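6-phospho-beta-glucosidase BglT (Thermotoga maritima, PDB 1UP7) hydrolyses cellobiose 6'-phosphate to glucose 6-phosphate and glucose, using NAD(+) and a manganese ion as a family 4 glycosidase. Local coordinates at residues I121-V126 / N153-E158; R181-F186 / E311-I316; E271-E276 / P285-K290. All blocks are in the same frame, centred on the assembly; numbering follows the deposited sequence.

In the fold
Contacts 1 and 3 both reach the bound NAD, but from different parts of the chain: contact 1 joins helix 109-131 to the end of helix 144-155 and the turn after it, in the Rossmann-type nucleotide-binding part, and meets the adenine, whereas contact 3, in the C-terminal part, approaches one phosphate of the dinucleotide with Glu271. Their centres are about 32 Å apart. In contact 3 the side chain of Leu288 is also about 8 Å from the bound glucose 6-phosphate. Contact 2 brings together two strands of different sheets beside a second subunit, its centre about 28 Å from that of contact 1 and 31 Å from that of contact 3. Along the chain, contact 3 falls between the two halves of contact 2.

Contact 1 of 3, residues I121-V126 / N153-E158; sequences IVEEYV and NYLEYE. With NAD (nicotinamide-adenine-dinucleotide), chain I.
Tyr125 OH donates a hydrogen bond of 2.7 Å to N1A of the NAD adenine, the nitrogen lying at the edge of the tyrosine ring, in its plane. The phenol suits this place because adenine N1 is an acceptor and the ring is long enough to carry a donor from the helix to the base. With CG anti to its own carbonyl carbon (chi1 -74°), the ring extends outward to the cofactor; Phe67 stacks on it and Phe81 meets it edge-to-face. One turn earlier, Ile121 CG2 rests 3.8 Å from the adenine N6A.

Helix 109-131 turns another side to the end of helix 144-155. Here Leu155 reaches in with both methyls: CD2 packs 3.6 Å from Glu123 CG, the two side chains crossing at about a right angle, and CD1 lies 4.1 Å from Val126 CB. Glu123 offers its aliphatic part to the leucine while its OE1 is hydrogen-bonded to Tyr375. Val126 CG1, placed anti to the backbone N (chi1 163°), comes obliquely to Tyr157 and approaches its CB to 3.7 Å. Glu156, with positive phi, turns the chain out of the helix between these two partners, and Tyr157 OH then bonds to Ala135 O.

Helix 109-131 and the end of helix 144-155 belong to the Rossmann-type domain, where helix 144-155 makes the crossover between parallel strands 136-139 and 160-162. Between the two segments the contact is apolar, though Arg130 of helix 109-131 bonds Leu155 O; the polar ends of Glu123, Tyr125 and Tyr157 each find their partner outside it.

Contact 2 of 3, residues R181-F186 / E311-I316; sequences RLEDVF and EGKIHI
Glu183 OE1 and Lys313 NZ face each other at 3.8 Å, a long salt bridge in which the two side chains run at a slant to one another. The second direct touch is apolar: Ile314 CG1 lies at the edge of the Phe186 ring, near its plane, 4.3 Å from CE2. A flat aromatic and a branched aliphatic suit this place, because neither needs a polar partner.

Behind the charged pair stands a network. Lys313 bends at chi2, chi3 and chi4, folding its ammonium back to Glu311, whose OE1 it bonds at 2.7 Å from above the carboxylate plane. Glu183 has CG lodged between its backbone N and carbonyl carbon (chi1 57°), and from there the extended chain heads for the lysine. Its other oxygen, OE2, pairs with Arg181 NH1, at a modelled distance too short to be trusted in detail. Arg181 NH2 is also 3.2 Å from Asp184 OD1, a purely electrostatic pairing because the oxygen sits well out of the guanidinium plane. Asp184 ties down the same residue's backbone as well: Arg181 N donates to OD2 at 2.9 Å, which probably steadies the 3-10 turn at 182-184 that leads into strand 185-190.

Further out, strand 313-320 pairs with strand 333-341, so the contact joins strands of two separate antiparallel sheets. A second subunit covers the site: its Arg341 bonds to Glu183 O, and its His346 ring meets Phe186. Asp184, Arg181, Glu183, Lys313 and Glu311 follow one another with alternating charge, and the long Glu183-Lys313 link probably contributes chiefly through long-range attraction.

Contact 3 of 3, residues E271-E276 / P285-K290; sequences EKELFE and PEELTK. With NAD (nicotinamide-adenine-dinucleotide), chain I.
Pro285 sets its ring against Leu274, CG lying 4.4 Å from the leucine CD2, and opens the 3-10 turn that spans 286-288. Glu287 follows with two roles. Its CG lies 3.8 Å from Leu274 CD2, apolar chain against apolar methyl, while its carboxylate meets that of Glu273. The distance Glu273 OE1 to Glu287 OE2 is 2.8 Å, the planes 83° apart; such close like charges would tend to raise the proton affinity of one of them. Lys277, in a salt bridge with Glu287 OE1, probably offsets part of this. With an alanine here, Lys277 would probably be left without that carboxylate and a flank of Leu274 would be uncovered.

These segments are helix 263-278 of the family 4 C-terminal domain and the loop that folds back along it towards helix 296-308. Leu288 extends the apolar patch, CD1 against Leu274 CD1 at 3.8 Å, the side chains crossing at about a right angle. It also touches Tyr14 of the sugar-phosphate pocket, as Leu274 touches Ser13. Thr289 OG1 donates to Glu286 O at 2.6 Å, with a C=O...donor angle of 161°, and Thr289 N shares that acceptor. Lys290 NZ is 5.0 Å from Glu273 OE1, too far for a salt bridge, while the lysine's carbonyl O takes a hydrogen bond from the substrate-binding Arg263.

Contact 1 of 3, residues I121-V126 / N153-E158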
# COMPACT_ATOMS: atom_id res chain seq x y z
N ILE A 121 16.62 -28.18 -8.18
CA ILE A 121 15.87 -29.04 -9.08
C ILE A 121 14.70 -28.28 -9.70
O ILE A 121 14.53 -28.36 -10.92
CB ILE A 121 15.44 -30.35 -8.36
CG1 ILE A 121 16.67 -31.20 -8.02
CG2 ILE A 121 14.53 -31.18 -9.23
CD1 ILE A 121 16.44 -32.20 -6.81
N VAL A 122 13.95 -27.49 -8.90
CA VAL A 122 12.86 -26.74 -9.51
C VAL A 122 13.37 -25.62 -10.45
O VAL A 122 12.74 -25.35 -11.48
CB VAL A 122 11.73 -26.26 -8.52
CG1 VAL A 122 11.55 -27.19 -7.32
CG2 VAL A 122 11.90 -24.86 -8.12
N GLU A 123 14.53 -25.04 -10.13
CA GLU A 123 15.13 -24.01 -10.96
C GLU A 123 15.38 -24.56 -12.35
O GLU A 123 15.00 -23.94 -13.36
CB GLU A 123 16.45 -23.51 -10.35
CG GLU A 123 16.41 -22.03 -10.09
CD GLU A 123 17.66 -21.47 -9.47
OE1 GLU A 123 18.32 -22.19 -8.68
OE2 GLU A 123 17.98 -20.29 -9.80
N GLU A 124 15.99 -25.73 -12.40
CA GLU A 124 16.32 -26.39 -13.66
C GLU A 124 15.05 -26.77 -14.42
O GLU A 124 14.92 -26.49 -15.63
CB GLU A 124 17.20 -27.62 -13.38
CG GLU A 124 18.05 -28.09 -14.57
CD GLU A 124 18.37 -29.60 -14.51
OE1 GLU A 124 19.43 -30.00 -13.90
OE2 GLU A 124 17.57 -30.40 -15.07
N TYR A 125 14.10 -27.38 -13.71
CA TYR A 125 12.85 -27.83 -14.29
C TYR A 125 11.97 -26.68 -14.82
O TYR A 125 11.48 -26.78 -15.95
CB TYR A 125 12.09 -28.73 -13.29
CG TYR A 125 12.65 -30.14 -13.09
CD1 TYR A 125 13.69 -30.65 -13.91
CD2 TYR A 125 12.11 -30.98 -12.10
CE1 TYR A 125 14.17 -31.97 -13.75
CE2 TYR A 125 12.57 -32.29 -11.93
CZ TYR A 125 13.61 -32.77 -12.74
OH TYR A 125 14.04 -34.05 -12.54
N VAL A 126 11.80 -25.61 -14.04
CA VAL A 126 11.00 -24.46 -14.48
C VAL A 126 11.68 -23.81 -15.70
O VAL A 126 11.02 -23.42 -16.65
CB VAL A 126 10.81 -23.43 -13.33
CG1 VAL A 126 10.36 -22.07 -13.89
CG2 VAL A 126 9.85 -24.00 -12.23
N ASN A 153 7.92 -15.44 -7.27
CA ASN A 153 8.52 -14.16 -6.92
C ASN A 153 10.01 -14.02 -7.22
O ASN A 153 10.53 -12.91 -7.24
CB ASN A 153 8.20 -13.82 -5.45
CG ASN A 153 6.74 -13.45 -5.26
OD1 ASN A 153 6.10 -12.96 -6.20
ND2 ASN A 153 6.20 -13.69 -4.08
N TYR A 154 10.70 -15.12 -7.45
CA TYR A 154 12.13 -15.05 -7.72
C TYR A 154 12.47 -15.59 -9.10
O TYR A 154 13.22 -14.97 -9.81
CB TYR A 154 12.93 -15.73 -6.61
CG TYR A 154 12.75 -15.05 -5.27
CD1 TYR A 154 11.62 -15.30 -4.50
CD2 TYR A 154 13.69 -14.10 -4.80
CE1 TYR A 154 11.42 -14.68 -3.29
CE2 TYR A 154 13.50 -13.46 -3.58
CZ TYR A 154 12.36 -13.76 -2.84
OH TYR A 154 12.14 -13.19 -1.63
N LEU A 155 11.89 -16.74 -9.51
CA LEU A 155 12.03 -17.16 -10.92
C LEU A 155 11.04 -16.43 -11.84
O LEU A 155 11.23 -16.38 -13.04
CB LEU A 155 11.90 -18.67 -11.09
CG LEU A 155 12.67 -19.53 -10.08
CD1 LEU A 155 12.42 -20.98 -10.42
CD2 LEU A 155 14.20 -19.24 -10.04
N GLU A 156 9.97 -15.87 -11.26
CA GLU A 156 9.00 -15.06 -12.01
C GLU A 156 8.41 -15.89 -13.14
O GLU A 156 8.32 -15.44 -14.28
CB GLU A 156 9.63 -13.72 -12.51
CG GLU A 156 10.10 -12.79 -11.37
CD GLU A 156 10.71 -11.47 -11.83
OE1 GLU A 156 10.18 -10.83 -12.76
OE2 GLU A 156 11.72 -11.02 -11.24
N TYR A 157 8.02 -17.11 -12.83
CA TYR A 157 7.25 -17.93 -13.74
C TYR A 157 5.81 -17.96 -13.28
O TYR A 157 5.50 -18.55 -12.24
CB TYR A 157 7.85 -19.33 -13.81
CG TYR A 157 7.25 -20.16 -14.92
CD1 TYR A 157 7.62 -19.96 -16.25
CD2 TYR A 157 6.29 -21.13 -14.64
CE1 TYR A 157 7.08 -20.71 -17.26
CE2 TYR A 157 5.74 -21.89 -15.64
CZ TYR A 157 6.12 -21.68 -16.95
OH TYR A 157 5.55 -22.44 -17.95
N GLU A 158 4.93 -17.30 -14.03
CA GLU A 158 3.57 -17.03 -13.58
C GLU A 158 2.72 -18.29 -13.39
O GLU A 158 2.01 -18.42 -12.40
CB GLU A 158 2.85 -16.06 -14.53
CG GLU A 158 1.43 -15.84 -14.04
CD GLU A 158 0.68 -14.71 -14.73
OE1 GLU A 158 0.87 -14.50 -15.96
OE2 GLU A 158 -0.12 -14.05 -14.01
PA NAD I . 8.36 -40.27 -3.11
O1A NAD I . 9.56 -40.50 -2.28
O2A NAD I . 7.59 -41.54 -3.53
O5B NAD I . 8.92 -39.48 -4.41
C5B NAD I . 8.17 -39.49 -5.60
C4B NAD I . 9.07 -39.86 -6.78
O4B NAD I . 9.95 -38.77 -7.09
C3B NAD I . 9.96 -41.08 -6.57
O3B NAD I . 9.58 -42.06 -7.52
C2B NAD I . 11.38 -40.58 -6.82
O2B NAD I . 12.16 -41.51 -7.54
C1B NAD I . 11.10 -39.36 -7.69
N9A NAD I . 12.17 -38.37 -7.74
C8A NAD I . 13.06 -37.97 -6.76
N7A NAD I . 13.81 -36.99 -7.29
C5A NAD I . 13.40 -36.71 -8.54
C6A NAD I . 13.83 -35.82 -9.52
N6A NAD I . 14.84 -34.98 -9.31
N1A NAD I . 13.18 -35.81 -10.75
C2A NAD I . 12.14 -36.69 -11.01
N3A NAD I . 11.75 -37.58 -10.04
C4A NAD I . 12.37 -37.59 -8.84
O3 NAD I . 7.42 -39.29 -2.25
PN NAD I . 5.85 -39.04 -2.38
O1N NAD I . 5.32 -39.44 -1.04
O2N NAD I . 5.26 -39.60 -3.58
O5D NAD I . 5.72 -37.46 -2.58
C5D NAD I . 6.48 -36.70 -3.49
C4D NAD I . 6.40 -35.23 -3.07
O4D NAD I . 5.07 -34.72 -3.09
C3D NAD I . 6.90 -35.01 -1.65
O3D NAD I . 7.64 -33.82 -1.69
C2D NAD I . 5.63 -34.84 -0.82
O2D NAD I . 5.78 -34.03 0.34
C1D NAD I . 4.62 -34.30 -1.80
N1N NAD I . 3.34 -35.00 -1.64
C2N NAD I . 2.82 -35.55 -2.79
C3N NAD I . 1.63 -36.23 -2.79
C7N NAD I . 1.14 -36.81 -4.10
O7N NAD I . -0.21 -36.71 -4.52
N7N NAD I . 2.03 -37.45 -4.88
C4N NAD I . 0.96 -36.35 -1.57
C5N NAD I . 1.47 -35.80 -0.38
C6N NAD I . 2.68 -35.11 -0.43

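Contact 2 of 3, residues R181-F186 / E311-I316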
# COMPACT_ATOMS: atom_id res chain seq x y z
N ARG A 181 -22.62 -31.06 -1.78
CA ARG A 181 -21.48 -31.23 -2.69
C ARG A 181 -20.31 -30.34 -2.32
O ARG A 181 -20.46 -29.31 -1.64
CB ARG A 181 -21.88 -30.92 -4.13
CG ARG A 181 -22.93 -31.83 -4.73
CD ARG A 181 -23.42 -31.37 -6.11
NE ARG A 181 -24.13 -30.08 -6.05
CZ ARG A 181 -23.98 -29.08 -6.93
NH1 ARG A 181 -23.15 -29.21 -7.96
NH2 ARG A 181 -24.67 -27.95 -6.78
N LEU A 182 -19.13 -30.72 -2.80
CA LEU A 182 -17.91 -29.99 -2.55
C LEU A 182 -18.07 -28.52 -2.95
O LEU A 182 -17.73 -27.62 -2.19
CB LEU A 182 -16.74 -30.62 -3.33
CG LEU A 182 -16.28 -32.07 -3.06
CD1 LEU A 182 -15.06 -32.32 -3.93
CD2 LEU A 182 -15.93 -32.37 -1.60
N GLU A 183 -18.60 -28.29 -4.14
CA GLU A 183 -18.72 -26.94 -4.66
C GLU A 183 -19.77 -26.09 -3.93
O GLU A 183 -19.79 -24.87 -4.10
CB GLU A 183 -18.98 -26.96 -6.17
CG GLU A 183 -20.22 -27.74 -6.57
CD GLU A 183 -20.70 -27.42 -7.98
OE1 GLU A 183 -19.84 -27.33 -8.89
OE2 GLU A 183 -21.92 -27.24 -8.17
N ASP A 184 -20.60 -26.72 -3.10
CA ASP A 184 -21.54 -25.99 -2.25
C ASP A 184 -20.84 -25.33 -1.06
O ASP A 184 -21.43 -24.46 -0.42
CB ASP A 184 -22.64 -26.91 -1.73
CG ASP A 184 -23.46 -27.55 -2.85
OD1 ASP A 184 -23.62 -26.94 -3.93
OD2 ASP A 184 -24.02 -28.67 -2.71
N VAL A 185 -19.61 -25.74 -0.79
CA VAL A 185 -18.87 -25.26 0.36
C VAL A 185 -17.97 -24.11 -0.05
O VAL A 185 -17.13 -24.26 -0.92
CB VAL A 185 -17.96 -26.34 0.99
CG1 VAL A 185 -17.29 -25.75 2.23
CG2 VAL A 185 -18.77 -27.62 1.31
N PHE A 186 -18.12 -22.97 0.62
CA PHE A 186 -17.30 -21.81 0.30
C PHE A 186 -16.72 -21.24 1.60
O PHE A 186 -17.42 -21.08 2.59
CB PHE A 186 -18.19 -20.82 -0.49
CG PHE A 186 -17.49 -19.56 -0.92
CD1 PHE A 186 -17.44 -18.45 -0.07
CD2 PHE A 186 -16.90 -19.47 -2.18
CE1 PHE A 186 -16.78 -17.28 -0.46
CE2 PHE A 186 -16.24 -18.30 -2.58
CZ PHE A 186 -16.19 -17.19 -1.71
N GLU A 311 -16.04 -22.55 -17.39
CA GLU A 311 -17.11 -22.51 -16.39
C GLU A 311 -16.85 -21.45 -15.32
O GLU A 311 -17.73 -20.62 -15.04
CB GLU A 311 -17.17 -23.85 -15.71
CG GLU A 311 -18.14 -24.84 -16.31
CD GLU A 311 -18.81 -25.62 -15.19
OE1 GLU A 311 -18.08 -26.38 -14.49
OE2 GLU A 311 -20.04 -25.43 -14.98
N GLY A 312 -15.66 -21.50 -14.71
CA GLY A 312 -15.32 -20.72 -13.53
C GLY A 312 -15.69 -21.45 -12.26
O GLY A 312 -16.87 -21.60 -11.95
N LYS A 313 -14.69 -21.93 -11.52
CA LYS A 313 -14.90 -22.71 -10.31
C LYS A 313 -13.91 -22.26 -9.26
O LYS A 313 -12.88 -21.70 -9.60
CB LYS A 313 -14.77 -24.20 -10.60
CG LYS A 313 -15.77 -24.72 -11.67
CD LYS A 313 -16.99 -25.37 -11.07
CE LYS A 313 -18.28 -24.63 -11.44
NZ LYS A 313 -19.28 -25.47 -12.19
N ILE A 314 -14.24 -22.49 -7.98
CA ILE A 314 -13.35 -22.11 -6.90
C ILE A 314 -12.44 -23.24 -6.49
O ILE A 314 -12.88 -24.35 -6.25
CB ILE A 314 -14.15 -21.60 -5.69
CG1 ILE A 314 -15.10 -20.45 -6.12
CG2 ILE A 314 -13.19 -21.28 -4.49
CD1 ILE A 314 -14.45 -19.35 -6.95
N HIS A 315 -11.15 -22.93 -6.42
CA HIS A 315 -10.13 -23.83 -5.89
C HIS A 315 -9.22 -23.09 -4.94
O HIS A 315 -8.80 -21.97 -5.25
CB HIS A 315 -9.31 -24.45 -7.02
CG HIS A 315 -10.12 -25.34 -7.90
ND1 HIS A 315 -10.50 -26.60 -7.51
CD2 HIS A 315 -10.73 -25.10 -9.08
CE1 HIS A 315 -11.26 -27.13 -8.45
NE2 HIS A 315 -11.41 -26.24 -9.42
N ILE A 316 -8.91 -23.71 -3.81
CA ILE A 316 -7.97 -23.11 -2.89
C ILE A 316 -6.59 -23.55 -3.26
O ILE A 316 -6.28 -24.73 -3.30
CB ILE A 316 -8.28 -23.43 -1.43
CG1 ILE A 316 -9.71 -23.00 -1.08
CG2 ILE A 316 -7.26 -22.72 -0.55
CD1 ILE A 316 -10.23 -23.53 0.26

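Contact 3 of 3, residues E271-E276 / P285-K290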
# COMPACT_ATOMS: atom_id res chain seq x y z
N GLU A 271 5.57 -47.88 1.77
CA GLU A 271 5.88 -47.82 0.36
C GLU A 271 6.36 -49.16 -0.21
O GLU A 271 6.00 -49.54 -1.33
CB GLU A 271 6.92 -46.76 0.11
CG GLU A 271 6.31 -45.42 -0.29
CD GLU A 271 7.28 -44.58 -1.10
OE1 GLU A 271 8.33 -45.15 -1.53
OE2 GLU A 271 6.99 -43.36 -1.30
N LYS A 272 7.18 -49.88 0.55
CA LYS A 272 7.67 -51.17 0.08
C LYS A 272 6.55 -52.20 -0.03
O LYS A 272 6.63 -53.09 -0.89
CB LYS A 272 8.79 -51.73 0.97
N GLU A 273 5.55 -52.11 0.85
CA GLU A 273 4.36 -52.97 0.79
C GLU A 273 3.45 -52.56 -0.38
O GLU A 273 2.88 -53.40 -1.06
CB GLU A 273 3.57 -52.92 2.10
CG GLU A 273 4.10 -53.79 3.23
CD GLU A 273 3.65 -53.33 4.63
OE1 GLU A 273 3.02 -52.23 4.76
OE2 GLU A 273 3.93 -54.05 5.62
N LEU A 274 3.31 -51.26 -0.61
CA LEU A 274 2.52 -50.77 -1.74
C LEU A 274 3.12 -51.24 -3.08
O LEU A 274 2.41 -51.78 -3.94
CB LEU A 274 2.37 -49.25 -1.69
CG LEU A 274 1.31 -48.75 -0.69
CD1 LEU A 274 1.39 -47.25 -0.53
CD2 LEU A 274 -0.09 -49.17 -1.12
N PHE A 275 4.44 -51.09 -3.22
CA PHE A 275 5.10 -51.47 -4.46
C PHE A 275 5.02 -52.94 -4.81
O PHE A 275 4.82 -53.30 -5.97
CB PHE A 275 6.51 -50.89 -4.58
CG PHE A 275 6.47 -49.40 -4.85
CD1 PHE A 275 6.35 -48.92 -6.15
CD2 PHE A 275 6.47 -48.49 -3.80
CE1 PHE A 275 6.28 -47.54 -6.38
CE2 PHE A 275 6.41 -47.14 -4.03
CZ PHE A 275 6.30 -46.65 -5.32
N GLU A 276 5.11 -53.78 -3.79
CA GLU A 276 4.88 -55.21 -3.97
C GLU A 276 3.45 -55.53 -4.44
O GLU A 276 3.26 -56.38 -5.31
CB GLU A 276 5.20 -55.99 -2.69
CG GLU A 276 6.66 -56.40 -2.58
CD GLU A 276 7.24 -56.86 -3.92
OE1 GLU A 276 6.88 -57.99 -4.38
OE2 GLU A 276 8.03 -56.08 -4.52
N PRO A 285 -5.14 -50.43 -4.00
CA PRO A 285 -5.23 -51.11 -2.70
C PRO A 285 -5.64 -50.11 -1.60
O PRO A 285 -5.24 -48.93 -1.63
CB PRO A 285 -3.79 -51.59 -2.43
CG PRO A 285 -3.00 -51.28 -3.69
CD PRO A 285 -3.73 -50.21 -4.40
N GLU A 286 -6.40 -50.60 -0.62
CA GLU A 286 -6.85 -49.75 0.49
C GLU A 286 -5.66 -49.19 1.28
O GLU A 286 -5.76 -48.09 1.83
CB GLU A 286 -7.85 -50.50 1.40
CG GLU A 286 -8.61 -49.58 2.37
N GLU A 287 -4.55 -49.93 1.32
CA GLU A 287 -3.34 -49.52 2.05
C GLU A 287 -2.75 -48.18 1.60
O GLU A 287 -1.94 -47.60 2.33
CB GLU A 287 -2.24 -50.58 2.00
CG GLU A 287 -0.88 -50.03 2.45
CD GLU A 287 0.13 -51.08 2.89
OE1 GLU A 287 -0.18 -52.30 2.90
OE2 GLU A 287 1.26 -50.66 3.24
N LEU A 288 -3.14 -47.68 0.43
CA LEU A 288 -2.72 -46.33 0.05
C LEU A 288 -3.36 -45.22 0.92
O LEU A 288 -2.92 -44.07 0.87
CB LEU A 288 -2.93 -46.08 -1.46
CG LEU A 288 -2.43 -44.77 -2.09
CD1 LEU A 288 -1.00 -44.51 -1.72
CD2 LEU A 288 -2.56 -44.84 -3.59
N THR A 289 -4.34 -45.56 1.76
CA THR A 289 -4.88 -44.55 2.70
C THR A 289 -3.98 -44.34 3.94
O THR A 289 -4.01 -43.26 4.56
CB THR A 289 -6.30 -44.87 3.14
OG1 THR A 289 -6.37 -46.24 3.56
CG2 THR A 289 -7.26 -44.79 1.94
N LYS A 290 -3.19 -45.37 4.27
CA LYS A 290 -2.11 -45.26 5.28
C LYS A 290 -1.17 -44.07 5.03
O LYS A 290 -0.44 -43.64 5.93
CB LYS A 290 -1.26 -46.53 5.28
CG LYS A 290 -1.91 -47.68 6.01
CD LYS A 290 -0.89 -48.78 6.36
CE LYS A 290 -0.14 -48.49 7.68
NZ LYS A 290 0.44 -49.78 8.24
PA NAD I . 8.36 -40.27 -3.11
O1A NAD I . 9.56 -40.50 -2.28
O2A NAD I . 7.59 -41.54 -3.53
O5B NAD I . 8.92 -39.48 -4.41
C5B NAD I . 8.17 -39.49 -5.60
C4B NAD I . 9.07 -39.86 -6.78
O4B NAD I . 9.95 -38.77 -7.09
C3B NAD I . 9.96 -41.08 -6.57
O3B NAD I . 9.58 -42.06 -7.52
C2B NAD I . 11.38 -40.58 -6.82
O2B NAD I . 12.16 -41.51 -7.54
C1B NAD I . 11.10 -39.36 -7.69
N9A NAD I . 12.17 -38.37 -7.74
C8A NAD I . 13.06 -37.97 -6.76
N7A NAD I . 13.81 -36.99 -7.29
C5A NAD I . 13.40 -36.71 -8.54
C6A NAD I . 13.83 -35.82 -9.52
N6A NAD I . 14.84 -34.98 -9.31
N1A NAD I . 13.18 -35.81 -10.75
C2A NAD I . 12.14 -36.69 -11.01
N3A NAD I . 11.75 -37.58 -10.04
C4A NAD I . 12.37 -37.59 -8.84
O3 NAD I . 7.42 -39.29 -2.25
PN NAD I . 5.85 -39.04 -2.38
O1N NAD I . 5.32 -39.44 -1.04
O2N NAD I . 5.26 -39.60 -3.58
O5D NAD I . 5.72 -37.46 -2.58
C5D NAD I . 6.48 -36.70 -3.49
C4D NAD I . 6.40 -35.23 -3.07
O4D NAD I . 5.07 -34.72 -3.09
C3D NAD I . 6.90 -35.01 -1.65
O3D NAD I . 7.64 -33.82 -1.69
C2D NAD I . 5.63 -34.84 -0.82
O2D NAD I . 5.78 -34.03 0.34
C1D NAD I . 4.62 -34.30 -1.80
N1N NAD I . 3.34 -35.00 -1.64
C2N NAD I . 2.82 -35.55 -2.79
C3N NAD I . 1.63 -36.23 -2.79
C7N NAD I . 1.14 -36.81 -4.10
O7N NAD I . -0.21 -36.71 -4.52
N7N NAD I . 2.03 -37.45 -4.88
C4N NAD I . 0.96 -36.35 -1.57
C5N NAD I . 1.47 -35.80 -0.38
C6N NAD I . 2.68 -35.11 -0.43